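Local coordinates for protein putative trimethylamine methyltransferase (Rhizobium meliloti, PDB 4YYC) that probably acts as a methyltransferase, perhaps transferring a methyl group from a methylated amine, at residues 138-143 with 400-405; 175-180 with 202-207; 359-364 with 372-377; 391-396 with 408-413. All blocks are in the same frame, centred on the assembly; numbering follows the deposited sequence.

Contact 1 (138-143 with 400-405)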
loop_
_atom_site.group_PDB
_atom_site.type_symbol
_atom_site.label_atom_id
_atom_site.label_comp_id
_atom_site.label_asym_id
_atom_site.label_seq_id
_atom_site.Cartn_x
_atom_site.Cartn_y
_atom_site.Cartn_z
ATOM N N ALA A 138 -2.558 17.677 0.480
ATOM C CA ALA A 138 -3.059 18.663 1.439
ATOM C C ALA A 138 -3.360 18.001 2.763
ATOM O O ALA A 138 -3.624 16.781 2.805
ATOM C CB ALA A 138 -4.326 19.320 0.967
ATOM N N PRO A 139 -3.356 18.764 3.848
ATOM C CA PRO A 139 -3.652 18.136 5.155
ATOM C C PRO A 139 -5.072 17.645 5.377
ATOM O O PRO A 139 -6.007 17.893 4.597
ATOM C CB PRO A 139 -3.305 19.238 6.171
ATOM C CG PRO A 139 -2.490 20.252 5.412
ATOM C CD PRO A 139 -2.902 20.148 3.990
ATOM N N VAL A 140 -5.198 16.887 6.457
ATOM C CA VAL A 140 -6.485 16.650 7.125
ATOM C C VAL A 140 -7.403 17.866 7.089
ATOM O O VAL A 140 -6.963 19.001 7.262
ATOM C CB VAL A 140 -6.258 16.147 8.550
ATOM C CG1 VAL A 140 -5.493 17.171 9.387
ATOM C CG2 VAL A 140 -7.562 15.690 9.214
ATOM N N TYR A 141 -8.695 17.598 6.910
ATOM C CA TYR A 141 -9.726 18.650 6.866
ATOM C C TYR A 141 -10.931 18.195 7.690
ATOM O O TYR A 141 -11.459 17.090 7.504
ATOM C CB TYR A 141 -10.113 18.827 5.398
ATOM C CG TYR A 141 -11.076 19.946 5.052
ATOM C CD1 TYR A 141 -12.415 19.859 5.409
ATOM C CD2 TYR A 141 -10.641 21.027 4.299
ATOM C CE1 TYR A 141 -13.321 20.854 5.069
ATOM C CE2 TYR A 141 -11.548 22.014 3.942
ATOM C CZ TYR A 141 -12.871 21.922 4.319
ATOM O OH TYR A 141 -13.779 22.934 3.982
ATOM N N GLY A 142 -11.375 19.054 8.595
ATOM C CA GLY A 142 -12.617 18.863 9.338
ATOM C C GLY A 142 -12.619 18.551 10.825
ATOM O O GLY A 142 -13.591 18.884 11.484
ATOM N N PRO A 143 -11.564 17.904 11.398
ATOM C CA PRO A 143 -11.784 17.435 12.774
ATOM C C PRO A 143 -12.056 18.524 13.822
ATOM O O PRO A 143 -11.365 19.527 13.894
ATOM C CB PRO A 143 -10.453 16.749 13.102
ATOM C CG PRO A 143 -10.046 16.190 11.790
ATOM C CD PRO A 143 -10.390 17.252 10.802
ATOM N N LEU A 400 -12.631 12.492 13.117
ATOM C CA LEU A 400 -12.946 13.311 14.283
ATOM C C LEU A 400 -11.754 13.950 14.898
ATOM O O LEU A 400 -11.900 14.900 15.679
ATOM C CB LEU A 400 -13.680 12.487 15.356
ATOM C CG LEU A 400 -15.114 12.145 15.085
ATOM C CD1 LEU A 400 -15.652 11.201 16.137
ATOM C CD2 LEU A 400 -15.964 13.408 15.041
ATOM N N VAL A 401 -10.555 13.430 14.585
ATOM C CA VAL A 401 -9.328 13.919 15.204
ATOM C C VAL A 401 -8.264 14.324 14.199
ATOM O O VAL A 401 -8.011 13.583 13.250
ATOM C CB VAL A 401 -8.763 12.820 16.139
ATOM C CG1 VAL A 401 -7.362 13.132 16.620
ATOM C CG2 VAL A 401 -9.709 12.635 17.327
ATOM N N SER A 402 -7.636 15.484 14.443
ATOM C CA SER A 402 -6.361 15.897 13.815
ATOM C C SER A 402 -5.283 15.590 14.818
ATOM O O SER A 402 -5.308 16.110 15.947
ATOM C CB SER A 402 -6.339 17.385 13.447
ATOM O OG SER A 402 -7.291 17.596 12.408
ATOM N N SER A 403 -4.390 14.657 14.476
ATOM C CA SER A 403 -3.326 14.192 15.399
ATOM C C SER A 403 -1.966 14.718 15.008
ATOM O O SER A 403 -1.546 14.538 13.884
ATOM C CB SER A 403 -3.313 12.683 15.416
ATOM O OG SER A 403 -2.125 12.177 16.003
ATOM N N TYR A 404 -1.263 15.373 15.934
ATOM C CA TYR A 404 0.059 15.868 15.635
ATOM C C TYR A 404 0.987 14.685 15.297
ATOM O O TYR A 404 1.755 14.759 14.333
ATOM C CB TYR A 404 0.625 16.612 16.844
ATOM C CG TYR A 404 0.019 17.985 17.107
ATOM C CD1 TYR A 404 -1.143 18.147 17.801
ATOM C CD2 TYR A 404 0.692 19.101 16.748
ATOM C CE1 TYR A 404 -1.673 19.397 18.078
ATOM C CE2 TYR A 404 0.214 20.368 17.074
ATOM C CZ TYR A 404 -1.002 20.497 17.702
ATOM O OH TYR A 404 -1.511 21.767 17.986
ATOM N N GLU A 405 0.950 13.641 16.098
ATOM C CA GLU A 405 1.870 12.536 15.878
ATOM C C GLU A 405 1.555 11.862 14.537
ATOM O O GLU A 405 2.471 11.530 13.752
ATOM C CB GLU A 405 1.823 11.508 17.034
ATOM C CG GLU A 405 2.495 12.063 18.290
ATOM C CD GLU A 405 2.265 11.215 19.520
ATOM O OE1 GLU A 405 1.597 10.186 19.426
ATOM O OE2 GLU A 405 2.744 11.604 20.632
#

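Contact 2 (175-180 with 202-207)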
loop_
_atom_site.group_PDB
_atom_site.type_symbol
_atom_site.label_atom_id
_atom_site.label_comp_id
_atom_site.label_asym_id
_atom_site.label_seq_id
_atom_site.Cartn_x
_atom_site.Cartn_y
_atom_site.Cartn_z
ATOM N N HIS A 175 2.118 19.834 -0.224
ATOM C CA HIS A 175 2.187 20.869 -1.246
ATOM C C HIS A 175 1.199 21.996 -1.013
ATOM O O HIS A 175 1.425 23.090 -1.514
ATOM C CB HIS A 175 1.966 20.266 -2.614
ATOM C CG HIS A 175 2.818 19.044 -2.840
ATOM N ND1 HIS A 175 2.286 17.784 -2.933
ATOM C CD2 HIS A 175 4.160 18.895 -2.949
ATOM C CE1 HIS A 175 3.260 16.906 -3.101
ATOM N NE2 HIS A 175 4.409 17.559 -3.105
ATOM N N SER A 176 0.114 21.710 -0.329
ATOM C CA SER A 176 -0.905 22.718 0.011
ATOM C C SER A 176 -0.970 22.901 1.502
ATOM O O SER A 176 -0.810 21.945 2.252
ATOM C CB SER A 176 -2.255 22.222 -0.462
ATOM O OG SER A 176 -3.341 23.008 0.002
ATOM N N SER A 177 -1.310 24.116 1.902
ATOM C CA SER A 177 -1.584 24.466 3.299
ATOM C C SER A 177 -2.876 23.859 3.806
ATOM O O SER A 177 -3.056 23.669 5.006
ATOM C CB SER A 177 -1.654 25.976 3.451
ATOM O OG SER A 177 -1.491 26.397 4.782
ATOM N N GLY A 178 -3.786 23.552 2.909
ATOM C CA GLY A 178 -5.085 22.994 3.289
ATOM C C GLY A 178 -6.161 24.051 3.579
ATOM O O GLY A 178 -6.084 25.172 3.122
ATOM N N GLY A 179 -7.171 23.589 4.313
ATOM C CA GLY A 179 -8.334 24.363 4.626
ATOM C C GLY A 179 -8.623 24.269 6.101
ATOM O O GLY A 179 -7.897 24.820 6.919
ATOM N N THR A 180 -9.646 23.531 6.467
ATOM C CA THR A 180 -10.062 23.390 7.866
ATOM C C THR A 180 -9.190 22.299 8.513
ATOM O O THR A 180 -9.636 21.198 8.798
ATOM C CB THR A 180 -11.536 23.013 7.910
ATOM O OG1 THR A 180 -12.287 24.002 7.202
ATOM C CG2 THR A 180 -12.063 22.862 9.310
ATOM N N ARG A 202 -0.675 34.015 6.888
ATOM C CA ARG A 202 0.361 34.517 7.817
ATOM C C ARG A 202 1.437 33.453 8.081
ATOM O O ARG A 202 2.623 33.782 8.171
ATOM C CB ARG A 202 -0.308 34.979 9.125
ATOM C CG ARG A 202 0.597 35.535 10.233
ATOM C CD ARG A 202 1.435 36.745 9.818
ATOM N NE ARG A 202 2.527 36.268 9.009
ATOM C CZ ARG A 202 3.610 36.920 8.648
ATOM N NH1 ARG A 202 3.884 38.150 9.088
ATOM N NH2 ARG A 202 4.446 36.241 7.865
ATOM N N TYR A 203 1.033 32.186 8.204
ATOM C CA TYR A 203 1.934 31.134 8.660
ATOM C C TYR A 203 2.394 30.212 7.561
ATOM O O TYR A 203 3.218 29.311 7.802
ATOM C CB TYR A 203 1.305 30.356 9.800
ATOM C CG TYR A 203 1.024 31.234 11.001
ATOM C CD1 TYR A 203 2.056 31.665 11.812
ATOM C CD2 TYR A 203 -0.260 31.673 11.289
ATOM C CE1 TYR A 203 1.800 32.483 12.907
ATOM C CE2 TYR A 203 -0.540 32.505 12.368
ATOM C CZ TYR A 203 0.492 32.892 13.182
ATOM O OH TYR A 203 0.223 33.732 14.250
ATOM N N SER A 204 1.928 30.450 6.336
ATOM C CA SER A 204 2.356 29.616 5.199
ATOM C C SER A 204 2.386 30.482 3.949
ATOM O O SER A 204 1.780 31.574 3.939
ATOM C CB SER A 204 1.358 28.500 4.981
ATOM O OG SER A 204 1.880 27.565 4.046
ATOM N N ASP A 205 3.051 29.994 2.919
ATOM C CA ASP A 205 2.961 30.588 1.586
ATOM C C ASP A 205 2.586 29.554 0.527
ATOM O O ASP A 205 2.760 29.806 -0.656
ATOM C CB ASP A 205 4.252 31.329 1.222
ATOM C CG ASP A 205 5.467 30.428 1.170
ATOM O OD1 ASP A 205 5.344 29.226 1.399
ATOM O OD2 ASP A 205 6.568 30.971 0.850
ATOM N N LYS A 206 2.063 28.414 0.983
ATOM C CA LYS A 206 1.592 27.351 0.111
ATOM C C LYS A 206 0.136 27.597 -0.251
ATOM O O LYS A 206 -0.570 28.286 0.450
ATOM C CB LYS A 206 1.786 25.982 0.771
ATOM C CG LYS A 206 3.236 25.573 0.925
ATOM C CD LYS A 206 3.480 24.262 1.659
ATOM C CE LYS A 206 4.968 23.980 1.787
ATOM N NZ LYS A 206 5.187 22.670 2.457
ATOM N N PRO A 207 -0.345 27.012 -1.354
ATOM C CA PRO A 207 -1.729 27.283 -1.765
ATOM C C PRO A 207 -2.741 26.757 -0.742
ATOM O O PRO A 207 -2.533 25.715 -0.164
ATOM C CB PRO A 207 -1.884 26.562 -3.076
ATOM C CG PRO A 207 -0.639 25.883 -3.339
ATOM C CD PRO A 207 0.390 26.182 -2.314
HETATM O O HOH W 1 0.926 25.365 5.352
#

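Contact 3 (359-364 with 372-377)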
loop_
_atom_site.group_PDB
_atom_site.type_symbol
_atom_site.label_atom_id
_atom_site.label_comp_id
_atom_site.label_asym_id
_atom_site.label_seq_id
_atom_site.Cartn_x
_atom_site.Cartn_y
_atom_site.Cartn_z
ATOM N N SER A 359 -4.476 9.642 3.727
ATOM C CA SER A 359 -3.996 8.754 4.804
ATOM C C SER A 359 -5.135 8.546 5.804
ATOM O O SER A 359 -5.157 9.125 6.918
ATOM C CB SER A 359 -2.729 9.342 5.441
ATOM O OG SER A 359 -1.663 9.410 4.479
ATOM N N LEU A 360 -6.141 7.785 5.382
ATOM C CA LEU A 360 -7.390 7.652 6.151
ATOM C C LEU A 360 -7.421 6.428 7.022
ATOM O O LEU A 360 -6.902 5.373 6.614
ATOM C CB LEU A 360 -8.574 7.537 5.138
ATOM C CG LEU A 360 -8.758 8.695 4.144
ATOM C CD1 LEU A 360 -9.941 8.445 3.234
ATOM C CD2 LEU A 360 -8.841 10.040 4.851
ATOM N N CYS A 361 -8.059 6.520 8.172
ATOM C CA CYS A 361 -8.189 5.422 9.106
ATOM C C CYS A 361 -9.274 5.656 10.140
ATOM O O CYS A 361 -9.781 6.795 10.326
ATOM C CB CYS A 361 -6.859 5.180 9.813
ATOM S SG CYS A 361 -6.334 6.563 10.890
ATOM N N GLY A 362 -9.629 4.587 10.831
ATOM C CA GLY A 362 -10.636 4.608 11.868
ATOM C C GLY A 362 -10.085 4.368 13.258
ATOM O O GLY A 362 -10.824 4.432 14.244
ATOM N N SER A 363 -8.808 4.043 13.374
ATOM C CA SER A 363 -8.225 3.835 14.680
ATOM C C SER A 363 -8.232 5.050 15.564
ATOM O O SER A 363 -8.257 6.169 15.095
ATOM C CB SER A 363 -6.761 3.401 14.508
ATOM O OG SER A 363 -6.265 2.880 15.713
ATOM N N LYS A 364 -8.235 4.832 16.883
ATOM C CA LYS A 364 -8.207 5.918 17.855
ATOM C C LYS A 364 -6.800 6.399 18.189
ATOM O O LYS A 364 -6.631 7.429 18.843
ATOM C CB LYS A 364 -8.956 5.507 19.131
ATOM C CG LYS A 364 -10.469 5.748 19.071
ATOM C CD LYS A 364 -11.239 5.141 17.938
ATOM C CE LYS A 364 -11.234 3.646 17.969
ATOM N NZ LYS A 364 -11.981 3.097 16.810
ATOM N N HIS A 372 -1.819 0.674 8.777
ATOM C CA HIS A 372 -2.267 -0.198 7.678
ATOM C C HIS A 372 -3.390 0.471 6.893
ATOM O O HIS A 372 -3.396 0.443 5.684
ATOM C CB HIS A 372 -2.698 -1.564 8.168
ATOM C CG HIS A 372 -1.574 -2.526 8.349
ATOM N ND1 HIS A 372 -0.864 -3.057 7.285
ATOM C CD2 HIS A 372 -1.062 -3.099 9.468
ATOM C CE1 HIS A 372 0.029 -3.922 7.759
ATOM N NE2 HIS A 372 -0.032 -3.921 9.076
ATOM N N GLU A 373 -4.335 1.047 7.622
ATOM C CA GLU A 373 -5.477 1.656 6.940
ATOM C C GLU A 373 -4.968 2.829 6.081
ATOM O O GLU A 373 -5.353 2.991 4.937
ATOM C CB GLU A 373 -6.544 2.057 7.951
ATOM C CG GLU A 373 -7.194 0.857 8.610
ATOM C CD GLU A 373 -8.152 1.168 9.741
ATOM O OE1 GLU A 373 -8.154 2.285 10.264
ATOM O OE2 GLU A 373 -8.863 0.243 10.183
ATOM N N SER A 374 -4.151 3.697 6.676
ATOM C CA SER A 374 -3.613 4.846 5.965
ATOM C C SER A 374 -2.725 4.475 4.800
ATOM O O SER A 374 -2.851 5.053 3.716
ATOM C CB SER A 374 -2.805 5.709 6.924
ATOM O OG SER A 374 -3.651 6.235 7.990
ATOM N N ALA A 375 -1.886 3.451 4.972
ATOM C CA ALA A 375 -1.016 3.000 3.933
ATOM C C ALA A 375 -1.820 2.381 2.760
ATOM O O ALA A 375 -1.518 2.629 1.579
ATOM C CB ALA A 375 -0.060 1.965 4.465
ATOM N N ASN A 376 -2.846 1.612 3.065
ATOM C CA ASN A 376 -3.653 1.003 2.033
ATOM C C ASN A 376 -4.318 2.119 1.230
ATOM O O ASN A 376 -4.345 2.073 -0.005
ATOM C CB ASN A 376 -4.667 0.041 2.600
ATOM C CG ASN A 376 -4.024 -1.211 3.172
ATOM O OD1 ASN A 376 -2.834 -1.525 2.951
ATOM N ND2 ASN A 376 -4.847 -1.956 3.922
ATOM N N THR A 377 -4.803 3.127 1.927
ATOM C CA THR A 377 -5.506 4.205 1.228
ATOM C C THR A 377 -4.510 5.050 0.435
ATOM O O THR A 377 -4.761 5.414 -0.712
ATOM C CB THR A 377 -6.289 5.096 2.218
ATOM O OG1 THR A 377 -7.105 4.292 3.107
ATOM C CG2 THR A 377 -7.201 6.044 1.502
#

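Contact 4 (391-396 with 408-413)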
loop_
_atom_site.group_PDB
_atom_site.type_symbol
_atom_site.label_atom_id
_atom_site.label_comp_id
_atom_site.label_asym_id
_atom_site.label_seq_id
_atom_site.Cartn_x
_atom_site.Cartn_y
_atom_site.Cartn_z
ATOM N N HIS A 391 -6.693 15.331 3.113
ATOM C CA HIS A 391 -6.465 14.372 4.190
ATOM C C HIS A 391 -5.206 13.533 3.967
ATOM O O HIS A 391 -5.123 12.375 4.381
ATOM C CB HIS A 391 -7.611 13.422 4.481
ATOM C CG HIS A 391 -8.981 14.030 4.416
ATOM N ND1 HIS A 391 -9.430 14.990 5.291
ATOM C CD2 HIS A 391 -10.028 13.727 3.631
ATOM C CE1 HIS A 391 -10.680 15.281 5.026
ATOM N NE2 HIS A 391 -11.078 14.524 4.026
ATOM N N ALA A 392 -4.213 14.105 3.309
ATOM C CA ALA A 392 -2.974 13.345 3.091
ATOM C C ALA A 392 -2.184 13.064 4.346
ATOM O O ALA A 392 -1.418 12.094 4.384
ATOM C CB ALA A 392 -2.108 14.083 2.072
ATOM N N ALA A 393 -2.355 13.871 5.385
ATOM C CA ALA A 393 -1.697 13.661 6.694
ATOM C C ALA A 393 -2.495 14.201 7.818
ATOM O O ALA A 393 -3.071 15.320 7.708
ATOM C CB ALA A 393 -0.321 14.256 6.733
ATOM N N GLY A 394 -2.498 13.493 8.917
ATOM C CA GLY A 394 -3.080 13.978 10.162
ATOM C C GLY A 394 -4.407 13.399 10.621
ATOM O O GLY A 394 -4.772 13.583 11.803
ATOM N N TRP A 395 -5.167 12.761 9.726
ATOM C CA TRP A 395 -6.474 12.195 10.080
ATOM C C TRP A 395 -6.364 10.996 11.009
ATOM O O TRP A 395 -5.624 10.032 10.729
ATOM C CB TRP A 395 -7.144 11.767 8.781
ATOM C CG TRP A 395 -8.395 10.983 8.796
ATOM C CD1 TRP A 395 -8.600 9.715 9.279
ATOM C CD2 TRP A 395 -9.636 11.368 8.187
ATOM N NE1 TRP A 395 -9.877 9.278 8.955
ATOM C CE2 TRP A 395 -10.529 10.277 8.302
ATOM C CE3 TRP A 395 -10.093 12.544 7.565
ATOM C CZ2 TRP A 395 -11.824 10.339 7.825
ATOM C CZ3 TRP A 395 -11.358 12.572 7.097
ATOM C CH2 TRP A 395 -12.213 11.496 7.248
ATOM N N LEU A 396 -7.187 10.998 12.048
ATOM C CA LEU A 396 -7.316 9.874 12.928
ATOM C C LEU A 396 -8.788 9.774 13.327
ATOM O O LEU A 396 -9.577 10.730 13.189
ATOM C CB LEU A 396 -6.384 10.122 14.162
ATOM C CG LEU A 396 -6.006 8.952 15.032
ATOM C CD1 LEU A 396 -5.285 7.860 14.254
ATOM C CD2 LEU A 396 -5.099 9.452 16.143
HETATM N N MSE A 408 2.855 13.736 11.540
HETATM C CA MSE A 408 4.304 13.558 11.283
HETATM C C MSE A 408 4.611 12.238 10.621
HETATM O O MSE A 408 5.443 12.157 9.709
HETATM C CB MSE A 408 5.091 13.721 12.582
HETATM C CG MSE A 408 4.926 15.090 13.248
HETATM SE SE MSE A 408 5.506 16.556 12.094
HETATM C CE MSE A 408 7.370 16.003 11.936
ATOM N N ILE A 409 3.931 11.189 11.058
ATOM C CA ILE A 409 4.155 9.847 10.476
ATOM C C ILE A 409 3.671 9.833 9.020
ATOM O O ILE A 409 4.366 9.361 8.102
ATOM C CB ILE A 409 3.408 8.758 11.281
ATOM C CG1 ILE A 409 3.986 8.658 12.699
ATOM C CG2 ILE A 409 3.415 7.394 10.537
ATOM C CD1 ILE A 409 3.089 7.875 13.651
ATOM N N ASP A 410 2.504 10.424 8.795
ATOM C CA ASP A 410 1.930 10.433 7.461
ATOM C C ASP A 410 2.764 11.281 6.496
ATOM O O ASP A 410 2.958 10.898 5.333
ATOM C CB ASP A 410 0.505 11.008 7.463
ATOM C CG ASP A 410 -0.519 10.153 8.179
ATOM O OD1 ASP A 410 -0.343 8.918 8.251
ATOM O OD2 ASP A 410 -1.613 10.721 8.575
ATOM N N GLN A 411 3.202 12.444 6.926
ATOM C CA GLN A 411 3.963 13.298 6.005
ATOM C C GLN A 411 5.268 12.653 5.537
ATOM O O GLN A 411 5.752 12.931 4.422
ATOM C CB GLN A 411 4.146 14.736 6.546
ATOM C CG GLN A 411 5.015 14.893 7.747
ATOM C CD GLN A 411 6.488 14.869 7.467
ATOM O OE1 GLN A 411 6.967 15.487 6.525
ATOM N NE2 GLN A 411 7.229 14.127 8.268
ATOM N N ASP A 412 5.833 11.821 6.396
ATOM C CA ASP A 412 7.004 11.029 6.041
ATOM C C ASP A 412 6.664 10.059 4.897
ATOM O O ASP A 412 7.390 9.979 3.879
ATOM C CB ASP A 412 7.508 10.335 7.306
ATOM C CG ASP A 412 8.722 9.520 7.093
ATOM O OD1 ASP A 412 9.564 9.871 6.219
ATOM O OD2 ASP A 412 8.867 8.503 7.824
ATOM N N GLN A 413 5.515 9.403 5.009
ATOM C CA GLN A 413 5.023 8.561 3.941
ATOM C C GLN A 413 4.827 9.357 2.668
ATOM O O GLN A 413 5.098 8.868 1.552
ATOM C CB GLN A 413 3.753 7.788 4.355
ATOM C CG GLN A 413 3.995 6.805 5.480
ATOM C CD GLN A 413 4.960 5.679 5.075
ATOM O OE1 GLN A 413 4.755 5.022 4.047
ATOM N NE2 GLN A 413 6.006 5.486 5.850
#

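Contact 1 (138-143 with 400-405)
Leu400 opens the contact with its backbone: its carbonyl O lies 3.5 Å from CB of Pro143, while the leucine side chain points away. The two residues are also the closest backbone pair, with their CA atoms 4.5 Å apart. Val401 follows in the same manner, its carbonyl carbon 3.4 Å from Pro143 CB, and its side chain turned from the loop to strands 145-147 and 395-396, where it packs on Phe145, Arg147 and Leu396. At Ser402 a side chain takes over. Its OG stands beside the backbone N and anti to the carbonyl carbon (chi1 -67°), which sets the oxygen against the proline ring, 3.2 Å from Pro143 CG. The same OG is 3.5 Å from Val140 CG1 and 3.7 Å from Val140 CG2, so both methyls of the valine border it. The hydroxyl is thus hemmed in by carbon from the loop, and its polar need is met elsewhere, by a hydrogen bond with the carbonyl O of Val181. The contact illustrates how a strand and a loop can pack with nonpolar groups around one satisfied hydroxyl. Ser403 ends the strand and serves as N-cap of the next helix, its OG capping the backbone N of Lys406. Strand 401-403 runs parallel to strand 145-147 on one flank and antiparallel to strand 395-396 on the other, and passes directly into helix 404-420; loop 138-143 leads from strand 134-137 into strand 145-147 of this same mixed sheet.

Contact 2 (175-180 with 202-207)
Lys206 lays its aliphatic chain beside the carbonyl of His175, with CB 3.7 Å and CD 4.0 Å from His175 O. Pro207 continues this covering, its ring atom CD reaching to 3.4 Å from the same His175 O. The direct hydrogen bonds between the segments gather on the carbonyl of Pro207. Pro207 O is gripped twice, by Ser176 OG at 2.8 Å and by Ser177 N at 2.9 Å, and the two donors come from opposite faces of the carbonyl plane. Ser176 OG can do this because it lies anti to its own backbone N (chi1 170°); it also accepts from Gly178 N in an ST turn, so one hydroxyl both ties the segments together and shapes its own loop. Farther along, Ser177 OG rests 3.5 Å from Ser204 CB, and a single water bridges the two serine hydroxyls, 2.7 Å from Ser177 OG and 2.7 Å from Ser204 OG. His200 also bonds Ser177 OG, and Lys206 NZ is held by Met174 O, Ala168 O and Ser40 OG. In this buried setting two irregular segments are joined by hydroxyls, amides and carbonyls, and the three oxygens around Lys206 NZ would probably help to offset the cost of burying its charge.

Contact 3 (359-364 with 372-377)
Glu373 and Gly362 hold the tight part of this contact together. The carboxylate oxygen Glu373 OE1 accepts from Gly362 N at 2.8 Å in a nearly straight bond (172° at the hydrogen), on its syn side though 30° out of the carboxylate plane. The extended glutamate chain carries the oxygen there past Cys361, whose CB lies 3.2 Å from Glu373 OE1. Beside it, Leu360 O presses on the helix backbone, 3.2 Å from Glu373 C, and receives a CA-H...O contact from Ser374 CA. The looser part is carbon on carbon: Ser359 CB lies 3.9 Å from Ser374 CB, and the side chains of Leu360 and Thr377 cross at about a right angle with Leu360 CD1 4.0 Å from Thr377 CG2. Thr377 OG1 turns back instead to its own helix and donates to Glu373 O at 2.8 Å, from the face opposite to that used by Thr377 N. An alanine at Thr377 removes OG1 and CG2, and would probably leave Glu373 O with the helix amide alone of these two donors and open a gap beside Leu360 CD1 and CG. Through the Glu373-Gly362 bond, helix 368-383 is fastened to the loop that follows strand 354-355; Ser374 OG bonds Ala370 O of its own helix and also Lys406 of helix 404-420, and elsewhere on the helix Ala375 packs on Ala375 of the second subunit.

Contact 4 (391-396 with 408-413)
Asp410 and Ala393 meet methylene to methyl, both pointing into the contact, with Asp410 CB 3.4 Å from Ala393 CB. The carboxylate then continues past the alanine to the next backbone amide: CG stands anti to the carbonyl carbon (chi1 -67°), and Asp410 OD2 accepts from Gly394 N at 2.9 Å. The bond is fairly straight, 166° at the hydrogen, and uses the anti lone pair of the oxygen, the one away from OD1. Ala393 CB also borders the helix backbone, 4.0 Å from Gln411 N, while Ala392 O lies 3.8 Å from Asp410 CB. Lys406 forms a salt bridge with the same OD2, so an ammonium and an amide share one oxygen. An alanine in place of Asp410 would keep the touch on Ala393 but would probably leave Gly394 N and the charge of Lys406 without this mate. Within segment 391-396, Trp395 CZ3 sits 3.4 Å above the centre of the His391 ring, and His391 NE2 bonds an unidentified ligand that probably came from the crystallisation liquor. The loop after strand 388-389, held by a helix carboxylate and carrying this histidine, probably belongs to the loops that line the pocket, as in the alpha/beta barrels of related methyltransferases.

Contact 4 touches contacts 1 and 3, but not contact 2, whose nearest atoms are about 7 Å away. Its centre is about 8 Å from that of contact 1, and Ala138 O with Ala392 N and Ser403 N with Gly394 O make probable hydrogen bonds between them. Contact 3, about 10 Å from contact 4 between centres, joins it through Ser359 OG and Ala392 O, and through Cys361 O and Trp395 NE1. Contact 2 touches contact 1, where Gly142 N lies 2.8 Å from Thr180 O. The unknown ligand is about 5 Å from Trp395, 6 Å from Pro143 and 7 Å from Leu360, measured from the side chains, so contact 4, whose His391 bonds it, lies at the ligand, and contacts 1 and 3 lie near it.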